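Local coordinates for cytidine deaminase (PDB 3DMO) that catalyses the zinc-dependent hydrolytic deamination of cytidine and 2'-deoxycytidine to uridine and 2'-deoxyuridine, and probably salvages both nucleosides for UMP synthesis, at the interface of chains A and B. Coordinates in Å, arbitrary orientation; residue numbers count along the deposited sequence, not the author numbering. Chains: chain A/B, Cytidine deaminase.

The interface of chains A and B. Residues chain A 30, 52, 56, 59; chain B 29, 56.
In both A:Tyr56 and B:Tyr56 the first torsion sets CG opposite the carbonyl carbon and next to the backbone N (chi1 -73° and -80°), which sends the two phenol rings off in the same direction, side by side, across the two-fold axis. Their planes are 6° apart and their centroids 4.4 Å, the signature of a parallel stack slipped toward the ring rims. The overlap is therefore partial, on the CD1-CE1 side of each ring, with CE1 of B:Tyr56 over the rim of the face of A:Tyr56, where the two CE1 atoms of A:Tyr56 and B:Tyr56 approach to 3.6 Å. Because the rings point alike, their hydroxyls also emerge together and share one water, 2.8 Å from A:Tyr56 OH and 2.7 Å from B:Tyr56 OH; a longer link from this water reaches the backbone O of B:Tyr29.

Besides A:Tyr56, other chain A residues pack on B:Tyr56, and the two-fold repeats these contacts with the chains exchanged. A:Ser30 CB touches the B:Tyr56 ring at CE1, 3.7 Å away, and comes close to its hydroxyl as well, while A:Cys59 SG lies against CB at the base of the side chain. A:Glu52 meets the ring only distantly, through OE1 near CD1, but it holds A:Ser30 in place as a second-shell residue. Its carboxylate receives the A:Ser30 backbone N on the syn lone pair of OE2 in a nearly straight bond (2.9 Å), and OE1 accepts the A:Ser30 hydroxyl OG from the syn side, somewhat out of the carboxylate plane. Gripped twice, the carboxylate should have little freedom to rotate.

The 3-10 turns 56-58, with these neighbours, form a symmetric junction between two subunits of the four-chain deposited assembly. The centre of this contact lies about 13 Å from the catalytic A:Glu63, and because A:Glu52 and A:Tyr56 belong to the predicted substrate-binding segment, the interface probably helps hold that segment in place.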
# COMPACT_ATOMS: atom_id res chain seq x y z
N SER A 30 11.96 -2.35 -11.43
CA SER A 30 11.47 -3.53 -12.15
C SER A 30 11.91 -3.54 -13.61
O SER A 30 12.02 -4.61 -14.23
CB SER A 30 9.94 -3.61 -12.09
OG SER A 30 9.34 -2.58 -12.85
N GLU A 52 7.62 3.99 -9.58
CA GLU A 52 8.28 3.15 -8.59
C GLU A 52 9.02 3.95 -7.52
O GLU A 52 9.19 5.17 -7.63
CB GLU A 52 9.19 2.12 -9.28
CG GLU A 52 8.39 1.19 -10.17
CD GLU A 52 9.16 -0.01 -10.71
OE1 GLU A 52 8.49 -0.99 -11.09
OE2 GLU A 52 10.40 0.03 -10.77
N TYR A 56 9.89 -0.63 -2.26
CA TYR A 56 8.94 -1.19 -3.23
C TYR A 56 7.47 -1.03 -2.83
O TYR A 56 6.61 -0.87 -3.69
CB TYR A 56 9.22 -2.67 -3.47
CG TYR A 56 10.45 -2.99 -4.30
CD1 TYR A 56 10.68 -4.29 -4.73
CD2 TYR A 56 11.36 -1.99 -4.67
CE1 TYR A 56 11.81 -4.61 -5.49
CE2 TYR A 56 12.49 -2.29 -5.44
CZ TYR A 56 12.71 -3.60 -5.84
OH TYR A 56 13.82 -3.93 -6.60
N CYS A 59 5.55 1.81 -4.53
CA CYS A 59 5.28 1.83 -5.97
C CYS A 59 3.78 2.00 -6.22
O CYS A 59 2.96 1.47 -5.47
CB CYS A 59 5.76 0.55 -6.65
SG CYS A 59 7.55 0.32 -6.61
N TYR B 29 12.28 -10.43 -5.88
CA TYR B 29 12.27 -9.33 -6.86
C TYR B 29 13.45 -8.38 -6.68
O TYR B 29 14.12 -8.04 -7.65
CB TYR B 29 10.92 -8.59 -6.84
CG TYR B 29 9.76 -9.55 -7.03
CD1 TYR B 29 9.01 -10.00 -5.95
CD2 TYR B 29 9.46 -10.07 -8.30
CE1 TYR B 29 7.96 -10.91 -6.12
CE2 TYR B 29 8.42 -10.99 -8.48
CZ TYR B 29 7.68 -11.40 -7.38
OH TYR B 29 6.65 -12.31 -7.54
N TYR B 56 4.48 -4.63 -6.82
CA TYR B 56 5.47 -4.09 -5.88
C TYR B 56 4.87 -3.33 -4.70
O TYR B 56 5.37 -3.43 -3.59
CB TYR B 56 6.51 -3.22 -6.61
CG TYR B 56 7.62 -3.98 -7.33
CD1 TYR B 56 8.78 -3.31 -7.73
CD2 TYR B 56 7.51 -5.35 -7.61
CE1 TYR B 56 9.81 -3.98 -8.40
CE2 TYR B 56 8.54 -6.03 -8.28
CZ TYR B 56 9.68 -5.34 -8.67
OH TYR B 56 10.69 -6.00 -9.33
O HOH W 1 13.27 -5.29 -8.97